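Local coordinates for protein cellulosomal scaffoldin (Acetivibrio cellulolyticus, PDB 3ZUC) that binds crystalline cellulose through this family 3b carbohydrate-binding module, one part of a large secreted scaffoldin of the cellulosome, at residues Leu6-Phe11 against Val139-Ala144; Ser19-Pro24 against Arg109-Asp114. All coordinates share one frame; numbering follows the deposited sequence. Where two conformers were deposited one is given.

Contact 1 of 2, residues Leu6-Phe11 against Val139-Ala144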
loop_
_atom_site.group_PDB
_atom_site.type_symbol
_atom_site.label_atom_id
_atom_site.label_comp_id
_atom_site.label_asym_id
_atom_site.label_seq_id
_atom_site.Cartn_x
_atom_site.Cartn_y
_atom_site.Cartn_z
ATOM N N LEU A 6 -6.630 3.920 12.553
ATOM C CA LEU A 6 -6.161 4.275 11.227
ATOM C C LEU A 6 -7.131 3.694 10.200
ATOM O O LEU A 6 -7.207 2.478 10.032
ATOM C CB LEU A 6 -4.753 3.723 10.981
ATOM C CG LEU A 6 -4.098 4.311 9.735
ATOM C CD1 LEU A 6 -3.695 5.751 10.005
ATOM C CD2 LEU A 6 -2.918 3.466 9.298
ATOM N N LYS A 7 -7.860 4.574 9.522
ATOM C CA LYS A 7 -8.740 4.175 8.442
ATOM C C LYS A 7 -7.943 4.228 7.138
ATOM O O LYS A 7 -7.218 5.197 6.881
ATOM C CB LYS A 7 -9.935 5.124 8.386
ATOM C CG LYS A 7 -10.927 4.832 7.282
ATOM C CD LYS A 7 -12.138 5.730 7.397
ATOM C CE LYS A 7 -12.266 6.653 6.187
ATOM N NZ LYS A 7 -13.427 7.596 6.259
ATOM N N VAL A 8 -8.111 3.202 6.309
ATOM C CA VAL A 8 -7.350 3.059 5.090
ATOM C C VAL A 8 -8.297 3.046 3.905
ATOM O O VAL A 8 -9.222 2.233 3.834
ATOM C CB VAL A 8 -6.502 1.764 5.118
ATOM C CG1 VAL A 8 -5.675 1.661 3.852
ATOM C CG2 VAL A 8 -5.620 1.743 6.354
ATOM N N GLU A 9 -8.089 3.971 2.986
ATOM C CA GLU A 9 -8.799 4.001 1.725
ATOM C C GLU A 9 -7.769 3.819 0.600
ATOM O O GLU A 9 -6.570 4.080 0.790
ATOM C CB GLU A 9 -9.514 5.333 1.553
ATOM C CG GLU A 9 -10.580 5.643 2.564
ATOM C CD GLU A 9 -10.931 7.108 2.464
ATOM O OE1 GLU A 9 -10.233 7.932 3.074
ATOM O OE2 GLU A 9 -11.850 7.455 1.700
ATOM N N PHE A 10 -8.244 3.433 -0.579
ATOM C CA PHE A 10 -7.345 3.013 -1.619
ATOM C C PHE A 10 -7.997 3.156 -2.990
ATOM O O PHE A 10 -9.213 2.975 -3.114
ATOM C CB PHE A 10 -6.982 1.524 -1.409
ATOM C CG PHE A 10 -5.968 1.013 -2.403
ATOM C CD1 PHE A 10 -4.626 1.286 -2.227
ATOM C CD2 PHE A 10 -6.361 0.330 -3.537
ATOM C CE1 PHE A 10 -3.696 0.911 -3.168
ATOM C CE2 PHE A 10 -5.420 -0.060 -4.472
ATOM C CZ PHE A 10 -4.102 0.254 -4.274
ATOM N N PHE A 11 -7.182 3.394 -4.021
ATOM C CA PHE A 11 -7.554 3.084 -5.398
ATOM C C PHE A 11 -6.282 2.959 -6.220
ATOM O O PHE A 11 -5.189 3.311 -5.771
ATOM C CB PHE A 11 -8.564 4.075 -6.017
ATOM C CG PHE A 11 -8.029 5.452 -6.371
ATOM C CD1 PHE A 11 -7.773 6.396 -5.399
ATOM C CD2 PHE A 11 -7.865 5.815 -7.690
ATOM C CE1 PHE A 11 -7.350 7.677 -5.720
ATOM C CE2 PHE A 11 -7.437 7.095 -8.031
ATOM C CZ PHE A 11 -7.190 8.028 -7.049
ATOM N N VAL A 139 -6.333 -4.343 0.789
ATOM C CA VAL A 139 -5.007 -3.911 1.228
ATOM C C VAL A 139 -4.995 -3.978 2.752
ATOM O O VAL A 139 -6.052 -3.904 3.384
ATOM C CB VAL A 139 -4.626 -2.496 0.715
ATOM C CG1 VAL A 139 -4.463 -2.513 -0.787
ATOM C CG2 VAL A 139 -5.656 -1.440 1.155
ATOM N N THR A 140 -3.812 -4.140 3.322
ATOM C CA THR A 140 -3.696 -4.223 4.772
ATOM C C THR A 140 -2.777 -3.148 5.314
ATOM O O THR A 140 -1.914 -2.608 4.598
ATOM C CB THR A 140 -3.256 -5.626 5.231
ATOM O OG1 THR A 140 -2.020 -5.916 4.579
ATOM C CG2 THR A 140 -4.301 -6.688 4.898
ATOM N N ALA A 141 -2.961 -2.839 6.594
ATOM C CA ALA A 141 -2.062 -1.936 7.298
ATOM C C ALA A 141 -1.754 -2.518 8.659
ATOM O O ALA A 141 -2.515 -3.336 9.196
ATOM C CB ALA A 141 -2.670 -0.544 7.468
ATOM N N TYR A 142 -0.629 -2.068 9.197
ATOM C CA TYR A 142 -0.032 -2.583 10.421
ATOM C C TYR A 142 0.469 -1.434 11.259
ATOM O O TYR A 142 0.906 -0.410 10.715
ATOM C CB TYR A 142 1.178 -3.496 10.097
ATOM C CG TYR A 142 0.800 -4.608 9.162
ATOM C CD1 TYR A 142 0.687 -4.369 7.798
ATOM C CD2 TYR A 142 0.471 -5.874 9.629
ATOM C CE1 TYR A 142 0.225 -5.330 6.937
ATOM C CE2 TYR A 142 0.033 -6.864 8.767
ATOM C CZ TYR A 142 -0.119 -6.576 7.416
ATOM O OH TYR A 142 -0.613 -7.489 6.537
ATOM N N SER A 143 0.455 -1.630 12.578
ATOM C CA SER A 143 1.167 -0.793 13.517
ATOM C C SER A 143 2.257 -1.639 14.161
ATOM O O SER A 143 2.502 -2.767 13.736
ATOM C CB SER A 143 0.220 -0.284 14.597
ATOM O OG SER A 143 -0.149 -1.350 15.415
ATOM N N ALA A 144 2.882 -1.138 15.222
ATOM C CA ALA A 144 3.778 -1.979 16.008
ATOM C C ALA A 144 3.055 -3.185 16.599
ATOM O O ALA A 144 3.714 -4.160 16.975
ATOM C CB ALA A 144 4.438 -1.167 17.115
#
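Phe10 turns one ring face to Val139, whose CG1 methyl stands almost plumb over the ring: CG1 lies 4.1 Å from the centroid of the Phe10 ring and 10° off its normal, a CH-pi contact near the centre of the face. With CG of Phe10 anti to the backbone N (chi1 -176°), the ring lies under this methyl. The other branch of Val139 works in a different direction: CG2 drops between Val8 and Phe10, 4.1 Å from Val8 CG1 and equally 4.1 Å from Phe10 CB, so both methyls of Val139 touch Phe10 and CG2 also reaches Val8. Val8 also divides its branches, with CG2 set 3.9 Å from Ala141 CB. Leu6 CD2 lies 4.4 Å from Ala141 CB, a looser contact. No hydrogen bond crosses between the segments; CA atoms of Val8 and Ala141 stay 7.6 Å apart, and the touching parts run roughly antiparallel, 157° apart. Around this contact Phe26 meets the Phe10 ring edge-to-face, while Trp136 and Tyr45 also pack on that ring. On the outer side of strand 6-12, Glu9 is held in a salt bridge with Arg27. Apolar side chains interleaved between strands of two different sheets make this the interior of a beta-sandwich, the jelly-roll fold of family 3 carbohydrate-binding modules.

Contact 2 of 2, residues Ser19-Pro24 against Arg109-Asp114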
loop_
_atom_site.group_PDB
_atom_site.type_symbol
_atom_site.label_atom_id
_atom_site.label_comp_id
_atom_site.label_asym_id
_atom_site.label_seq_id
_atom_site.Cartn_x
_atom_site.Cartn_y
_atom_site.Cartn_z
ATOM N N SER A 19 -0.115 -4.149 -17.823
ATOM C CA SER A 19 0.469 -2.879 -17.421
ATOM C C SER A 19 1.917 -3.074 -17.027
ATOM O O SER A 19 2.233 -4.021 -16.314
ATOM C CB SER A 19 -0.328 -2.324 -16.252
ATOM O OG SER A 19 0.078 -1.001 -15.953
ATOM N N ASN A 20 2.797 -2.163 -17.434
ATOM C CA ASN A 20 4.189 -2.239 -17.034
ATOM C C ASN A 20 4.449 -1.625 -15.666
ATOM O O ASN A 20 5.574 -1.623 -15.204
ATOM C CB ASN A 20 5.108 -1.637 -18.097
ATOM C CG ASN A 20 4.903 -0.149 -18.274
ATOM O OD1 ASN A 20 4.308 0.524 -17.430
ATOM N ND2 ASN A 20 5.430 0.378 -19.353
ATOM N N SER A 21 3.417 -1.115 -15.002
ATOM C CA SER A 21 3.541 -0.552 -13.671
ATOM C C SER A 21 2.248 -0.780 -12.915
ATOM O O SER A 21 1.170 -0.934 -13.499
ATOM C CB SER A 21 3.805 0.955 -13.740
ATOM O OG SER A 21 5.026 1.263 -14.396
ATOM N N ILE A 22 2.369 -0.748 -11.596
ATOM C CA ILE A 22 1.235 -0.776 -10.699
ATOM C C ILE A 22 1.291 0.539 -9.907
ATOM O O ILE A 22 2.363 1.020 -9.534
ATOM C CB ILE A 22 1.243 -2.055 -9.833
ATOM C CG1 ILE A 22 1.064 -3.267 -10.768
ATOM C CG2 ILE A 22 0.137 -2.018 -8.797
ATOM C CD1 ILE A 22 1.205 -4.623 -10.114
ATOM N N TYR A 23 0.116 1.126 -9.680
ATOM C CA TYR A 23 -0.015 2.524 -9.231
ATOM C C TYR A 23 -0.866 2.645 -7.957
ATOM O O TYR A 23 -1.953 3.226 -7.963
ATOM C CB TYR A 23 -0.687 3.354 -10.332
ATOM C CG TYR A 23 0.008 3.423 -11.674
ATOM C CD1 TYR A 23 -0.131 2.421 -12.629
ATOM C CD2 TYR A 23 0.732 4.546 -12.036
ATOM C CE1 TYR A 23 0.460 2.534 -13.889
ATOM C CE2 TYR A 23 1.324 4.658 -13.263
ATOM C CZ TYR A 23 1.185 3.654 -14.201
ATOM O OH TYR A 23 1.773 3.826 -15.423
ATOM N N PRO A 24 -0.378 2.130 -6.825
ATOM C CA PRO A 24 -1.176 2.189 -5.612
ATOM C C PRO A 24 -1.290 3.597 -5.045
ATOM O O PRO A 24 -0.293 4.307 -4.949
ATOM C CB PRO A 24 -0.380 1.290 -4.650
ATOM C CG PRO A 24 1.032 1.407 -5.133
ATOM C CD PRO A 24 0.909 1.454 -6.615
ATOM N N ARG A 109 4.334 4.244 -7.396
ATOM C CA ARG A 109 4.320 3.289 -8.509
ATOM C C ARG A 109 5.315 2.191 -8.161
ATOM O O ARG A 109 6.241 2.396 -7.377
ATOM C CB ARG A 109 4.742 3.924 -9.886
ATOM C CG ARG A 109 3.887 5.105 -10.343
ATOM C CD ARG A 109 4.636 5.910 -11.406
ATOM N NE ARG A 109 5.792 6.544 -10.800
ATOM C CZ ARG A 109 7.069 6.267 -11.027
ATOM N NH1 ARG A 109 7.454 5.389 -11.960
ATOM N NH2 ARG A 109 7.970 6.895 -10.285
ATOM N N PHE A 110 5.165 1.037 -8.806
ATOM C CA PHE A 110 6.233 0.059 -8.865
ATOM C C PHE A 110 6.268 -0.629 -10.210
ATOM O O PHE A 110 5.277 -0.687 -10.940
ATOM C CB PHE A 110 6.216 -0.916 -7.686
ATOM C CG PHE A 110 5.015 -1.842 -7.546
ATOM C CD1 PHE A 110 3.921 -1.479 -6.770
ATOM C CD2 PHE A 110 5.050 -3.123 -8.085
ATOM C CE1 PHE A 110 2.893 -2.372 -6.531
ATOM C CE2 PHE A 110 4.009 -4.020 -7.845
ATOM C CZ PHE A 110 2.947 -3.646 -7.065
ATOM N N ALA A 111 7.462 -1.120 -10.543
ATOM C CA ALA A 111 7.741 -1.724 -11.836
ATOM C C ALA A 111 8.885 -2.716 -11.695
ATOM O O ALA A 111 9.645 -2.696 -10.727
ATOM C CB ALA A 111 8.101 -0.665 -12.873
ATOM N N LYS A 112 9.030 -3.548 -12.719
ATOM C CA LYS A 112 10.114 -4.515 -12.825
ATOM C C LYS A 112 11.349 -3.869 -13.451
ATOM O O LYS A 112 11.259 -2.913 -14.221
ATOM C CB LYS A 112 9.662 -5.684 -13.703
ATOM C CG LYS A 112 8.455 -6.396 -13.140
ATOM C CD LYS A 112 7.992 -7.529 -14.051
ATOM C CE LYS A 112 6.682 -8.072 -13.562
ATOM N NZ LYS A 112 6.220 -9.249 -14.346
ATOM N N SER A 113 12.509 -4.445 -13.159
ATOM C CA SER A 113 13.775 -3.866 -13.612
ATOM C C SER A 113 13.892 -3.782 -15.122
ATOM O O SER A 113 14.598 -2.905 -15.626
ATOM C CB SER A 113 14.927 -4.675 -13.054
ATOM O OG SER A 113 14.810 -6.008 -13.515
ATOM N N ASP A 114 13.251 -4.712 -15.831
ATOM C CA ASP A 114 13.261 -4.772 -17.279
ATOM C C ASP A 114 11.982 -4.201 -17.891
ATOM O O ASP A 114 11.823 -4.273 -19.120
ATOM C CB ASP A 114 13.528 -6.203 -17.764
ATOM C CG ASP A 114 12.498 -7.216 -17.297
ATOM O OD1 ASP A 114 11.473 -6.813 -16.696
ATOM O OD2 ASP A 114 12.743 -8.424 -17.550
HETATM O O HOH W 1 7.607 -3.420 -15.183
HETATM O O HOH W 2 5.946 3.782 -13.715
#
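Ile22 and Phe110 form a single antiparallel hydrogen-bonded pair, Ile22 N giving its proton to Phe110 O at 3.0 Å and Phe110 N to Ile22 O at 2.9 Å. Each carbonyl also receives a CA-H...O contact, from Ser21 and Arg109 respectively. The two side chains leave this bridge side by side and pointing the same way. Ile22 lies over one face of the Phe110 ring, its CB 3.8 Å from the ring centroid and shifted toward the rim; CG2 touches Phe110 CE1 at 3.6 Å while CD1 meets CZ. Phe47 and Phe73 add further aromatic contacts to that ring. The bridge thus pins the loop leading into strand 24-30 against the end of strand 102-112, its neighbour in one sheet of the beta-sandwich, close to the calcium site: the Ile22 side chain is about 6 Å from the calcium ion. On the Tyr23 side of the bridge, the aliphatic part of Arg109 crosses the Tyr23 ring obliquely, Arg109 CG lying 3.6 Å from Tyr23 CD2. The Arg109 chain then bends at chi3 (-67°), and its guanidinium forms a salt bridge through NE with Asp60. One water, in the guanidinium plane, links NH1 to Ser21 OG. Another donates to Asn20 O and accepts from Lys112 N, bridging the backbones past Ala111. Inside the loop, Ser19 OG donates to Ser21 O at 2.7 Å, reaching a lone pair in the carbonyl plane.

Overall arrangement
Contact 1 joins the two sheets of the sandwich across its interior, whereas contact 2 joins the loop before strand 24-30 to the end of strand 102-112 by backbone hydrogen bonds. Their centres lie 21 Å apart on opposite sides of the chain's centre. Along the sequence the order is 6-11, 19-24, 109-114, 139-144, so contact 2 is enclosed by contact 1. Strands 6-12, 24-30 and 102-112 belong to the same sheet, with 24-30 in the middle of the three, and strand 140-143 belongs to the facing one. Phe10 CE1 touches Pro24 CB at 3.7 Å, so the two contacts meet directly, contact 2 lying nearer the calcium ion of this cellulose-binding module.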